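PDB 3GXQ: putative regulator of transfer genes ArtA from Staphylococcus aureus subsp. aureus USA300, which binds DNA through a ribbon-helix-helix motif and acts as a master regulator of plasmid transmission genes. Local coordinates for residues B[39-42]-B[43-47]. Residues are numbered along the deposited sequence; the frame is centred on the assembly and turned at random.
With nucleotides of chain D.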
ATOM      1  N   SER B  39      -8.904   1.461  -2.552  1.00 24.10           N
ATOM      2  CA  SER B  39      -8.053   0.360  -3.007  1.00 24.36           C
ATOM      3  C   SER B  39      -7.264   0.757  -4.261  1.00 26.24           C
ATOM      4  O   SER B  39      -6.066   0.471  -4.369  1.00 26.81           O
ATOM      5  CB  SER B  39      -8.901  -0.883  -3.330  1.00 22.42           C
ATOM      6  OG  SER B  39      -9.538  -1.407  -2.171  1.00 22.86           O
ATOM      7  N   GLN B  40      -7.934   1.405  -5.214  1.00 27.33           N
ATOM      8  CA  GLN B  40      -7.277   1.815  -6.452  1.00 28.64           C
ATOM      9  C   GLN B  40      -6.238   2.910  -6.200  1.00 27.99           C
ATOM     10  O   GLN B  40      -5.198   2.940  -6.844  1.00 29.61           O
ATOM     11  CB  GLN B  40      -8.318   2.289  -7.467  1.00 31.96           C
ATOM     12  CG  GLN B  40      -7.753   2.901  -8.746  1.00 34.75           C
ATOM     13  CD  GLN B  40      -8.810   3.072  -9.831  1.00 40.89           C
ATOM     14  OE1 GLN B  40      -8.610   3.817 -10.794  1.00 43.01           O
ATOM     15  NE2 GLN B  40      -9.937   2.369  -9.687  1.00 42.25           N
ATOM     16  N   ALA B  41      -6.525   3.805  -5.264  1.00 26.99           N
ATOM     17  CA  ALA B  41      -5.600   4.873  -4.922  1.00 26.93           C
ATOM     18  C   ALA B  41      -4.371   4.234  -4.265  1.00 28.19           C
ATOM     19  O   ALA B  41      -3.241   4.602  -4.568  1.00 27.48           O
ATOM     20  CB  ALA B  41      -6.274   5.869  -3.970  1.00 25.02           C
ATOM     21  N   GLY B  42      -4.610   3.262  -3.386  1.00 25.88           N
ATOM     22  CA  GLY B  42      -3.524   2.566  -2.722  1.00 26.72           C
ATOM     23  C   GLY B  42      -2.587   1.857  -3.696  1.00 27.85           C
ATOM     24  O   GLY B  42      -1.384   1.820  -3.479  1.00 25.22           O
ATOM     25  N   ARG B  43      -3.137   1.285  -4.767  1.00 28.23           N
ATOM     26  CA  ARG B  43      -2.332   0.598  -5.781  1.00 29.95           C
ATOM     27  C   ARG B  43      -1.435   1.581  -6.530  1.00 29.87           C
ATOM     28  O   ARG B  43      -0.241   1.330  -6.696  1.00 29.93           O
ATOM     29  CB  ARG B  43      -3.226  -0.101  -6.811  1.00 30.67           C
ATOM     30  CG  ARG B  43      -3.660  -1.504  -6.450  1.00 29.72           C
ATOM     31  CD  ARG B  43      -4.724  -2.001  -7.420  1.00 28.70           C
ATOM     32  NE  ARG B  43      -5.811  -2.553  -6.634  1.00 29.38           N
ATOM     33  CZ  ARG B  43      -7.094  -2.283  -6.806  1.00 25.04           C
ATOM     34  NH1 ARG B  43      -7.500  -1.464  -7.769  1.00 21.64           N
ATOM     35  NH2 ARG B  43      -7.958  -2.805  -5.959  1.00 25.28           N
ATOM     36  N   GLU B  44      -2.024   2.687  -6.992  1.00 28.28           N
ATOM     37  CA  GLU B  44      -1.292   3.716  -7.724  1.00 29.40           C
ATOM     38  C   GLU B  44      -0.189   4.306  -6.846  1.00 27.77           C
ATOM     39  O   GLU B  44       0.930   4.526  -7.296  1.00 28.83           O
ATOM     40  CB  GLU B  44      -2.240   4.837  -8.170  1.00 30.33           C
ATOM     41  CG  GLU B  44      -3.502   4.349  -8.863  1.00 36.46           C
ATOM     42  CD  GLU B  44      -4.450   5.481  -9.246  1.00 38.99           C
ATOM     43  OE1 GLU B  44      -4.625   6.415  -8.430  1.00 41.91           O
ATOM     44  OE2 GLU B  44      -5.028   5.430 -10.357  1.00 38.04           O
ATOM     45  N   ILE B  45      -0.518   4.558  -5.588  1.00 28.07           N
ATOM     46  CA  ILE B  45       0.432   5.114  -4.640  1.00 27.26           C
ATOM     47  C   ILE B  45       1.549   4.122  -4.364  1.00 28.01           C
ATOM     48  O   ILE B  45       2.728   4.468  -4.399  1.00 29.32           O
ATOM     49  CB  ILE B  45      -0.282   5.481  -3.338  1.00 26.93           C
ATOM     50  CG1 ILE B  45      -1.294   6.591  -3.634  1.00 26.47           C
ATOM     51  CG2 ILE B  45       0.725   5.913  -2.268  1.00 27.61           C
ATOM     52  CD1 ILE B  45      -2.238   6.893  -2.478  1.00 27.86           C
ATOM     53  N   LEU B  46       1.179   2.878  -4.098  1.00 28.54           N
ATOM     54  CA  LEU B  46       2.172   1.856  -3.837  1.00 28.11           C
ATOM     55  C   LEU B  46       3.107   1.700  -5.037  1.00 28.72           C
ATOM     56  O   LEU B  46       4.313   1.525  -4.880  1.00 25.70           O
ATOM     57  CB  LEU B  46       1.490   0.518  -3.520  1.00 24.53           C
ATOM     58  CG  LEU B  46       0.962   0.343  -2.092  1.00 26.41           C
ATOM     59  CD1 LEU B  46       0.101  -0.904  -1.997  1.00 24.96           C
ATOM     60  CD2 LEU B  46       2.130   0.247  -1.123  1.00 24.94           C
ATOM     61  N   LYS B  47       2.546   1.776  -6.237  1.00 30.83           N
ATOM     62  CA  LYS B  47       3.340   1.620  -7.443  1.00 33.69           C
ATOM     63  C   LYS B  47       4.369   2.739  -7.593  1.00 35.81           C
ATOM     64  O   LYS B  47       5.501   2.497  -8.009  1.00 38.09           O
ATOM     65  CB  LYS B  47       2.431   1.569  -8.676  1.00 35.25           C
ATOM     66  CG  LYS B  47       3.195   1.421  -9.977  1.00 37.17           C
ATOM     67  CD  LYS B  47       4.143   0.226  -9.908  1.00 40.03           C
ATOM     68  CE  LYS B  47       5.071   0.169 -11.109  1.00 40.34           C
ATOM     69  NZ  LYS B  47       5.943  -1.043 -11.052  1.00 43.34           N
TER
ATOM     70  P    DA D   3     -11.012  -2.971  -6.294  1.00 28.66           P
ATOM     71  OP1  DA D   3     -10.671  -1.729  -7.021  1.00 25.51           O
ATOM     72  OP2  DA D   3      -9.945  -3.788  -5.692  1.00 30.22           O
ATOM     73  O5'  DA D   3     -12.049  -2.666  -5.130  1.00 29.29           O
ATOM     74  C5'  DA D   3     -13.331  -2.146  -5.441  1.00 29.46           C
ATOM     75  C4'  DA D   3     -14.011  -1.628  -4.197  1.00 29.61           C
ATOM     76  O4'  DA D   3     -14.678  -2.724  -3.518  1.00 30.28           O
ATOM     77  C3'  DA D   3     -13.013  -1.070  -3.179  1.00 29.21           C
ATOM     78  O3'  DA D   3     -13.615   0.001  -2.445  1.00 27.58           O
ATOM     79  C2'  DA D   3     -12.692  -2.287  -2.321  1.00 30.60           C
ATOM     80  C1'  DA D   3     -14.040  -2.991  -2.278  1.00 32.07           C
ATOM     81  N9   DA D   3     -14.053  -4.437  -2.044  1.00 36.41           N
ATOM     82  C8   DA D   3     -13.102  -5.366  -2.374  1.00 37.30           C
ATOM     83  N7   DA D   3     -13.405  -6.589  -2.003  1.00 38.65           N
ATOM     84  C5   DA D   3     -14.642  -6.459  -1.392  1.00 40.52           C
ATOM     85  C6   DA D   3     -15.512  -7.398  -0.784  1.00 42.33           C
ATOM     86  N6   DA D   3     -15.249  -8.708  -0.684  1.00 41.36           N
ATOM     87  N1   DA D   3     -16.674  -6.936  -0.274  1.00 41.84           N
ATOM     88  C2   DA D   3     -16.938  -5.626  -0.368  1.00 40.96           C
ATOM     89  N3   DA D   3     -16.208  -4.652  -0.913  1.00 40.73           N
ATOM     90  C4   DA D   3     -15.057  -5.140  -1.412  1.00 38.67           C
ATOM     91  P    DT D   4     -12.725   0.911  -1.463  1.00 26.12           P
ATOM     92  OP1  DT D   4     -13.007   2.332  -1.735  1.00 23.80           O
ATOM     93  OP2  DT D   4     -11.332   0.418  -1.479  1.00 29.34           O
ATOM     94  O5'  DT D   4     -13.320   0.578  -0.037  1.00 30.20           O
ATOM     95  C5'  DT D   4     -14.041  -0.617   0.159  1.00 33.93           C
ATOM     96  C4'  DT D   4     -14.670  -0.628   1.524  1.00 35.98           C
ATOM     97  O4'  DT D   4     -14.969  -2.014   1.791  1.00 38.45           O
ATOM     98  C3'  DT D   4     -13.712  -0.201   2.633  1.00 41.00           C
ATOM     99  O3'  DT D   4     -14.456   0.395   3.709  1.00 46.06           O
ATOM    100  C2'  DT D   4     -13.006  -1.497   2.989  1.00 39.16           C
ATOM    101  C1'  DT D   4     -14.088  -2.539   2.767  1.00 37.77           C
ATOM    102  N1   DT D   4     -13.635  -3.866   2.301  1.00 36.38           N
ATOM    103  C2   DT D   4     -14.416  -4.944   2.651  1.00 36.55           C
ATOM    104  O2   DT D   4     -15.448  -4.836   3.288  1.00 36.96           O
ATOM    105  N3   DT D   4     -13.948  -6.160   2.226  1.00 36.52           N
ATOM    106  C4   DT D   4     -12.813  -6.406   1.495  1.00 34.39           C
ATOM    107  O4   DT D   4     -12.529  -7.564   1.196  1.00 34.15           O
ATOM    108  C5   DT D   4     -12.035  -5.223   1.141  1.00 33.47           C
ATOM    109  C7   DT D   4     -10.787  -5.386   0.331  1.00 28.63           C
ATOM    110  C6   DT D   4     -12.482  -4.029   1.560  1.00 34.14           C
TER
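Arg43 runs back along helix 38-53 over the turn that holds Ser39 and Gln40, its CG set beside its own backbone N (chi1 -87°). CB lies 3.6 Å from Gln40 O. CG passes Ser39 O at 3.7 Å and CD at 4.1 Å; the backbone N of Arg43 donates its helical hydrogen bond to the same Ser39 O. A bend at chi3 (-131°) then turns one face of the guanidinium to Ser39 O, near its centre, and to Gln40 N, toward its rim. NE donates a hydrogen bond to Leu17 O of the second subunit, which would help to set the rotation of the group. NH1 lies 3.5 Å from Gln40 CA and donates a long, bent hydrogen bond to OP1 of DA3 of chain D (3.3 Å, N-H...O 144°), whose phosphorus lies in the guanidinium plane at its edge. NH2 lies 3.4 Å from Ser39 CB. Ser39 takes the next phosphate: its backbone N and its OG (2.7 Å) both donate to OP2 of DT4 of chain D. On another side of the helix, Ala41 and Ile45 pack against helix 20-33. Phosphate contacts from the N-terminal turns of helix 38-53, beside the partner's ribbon strand, fit the ribbon-helix-helix fold.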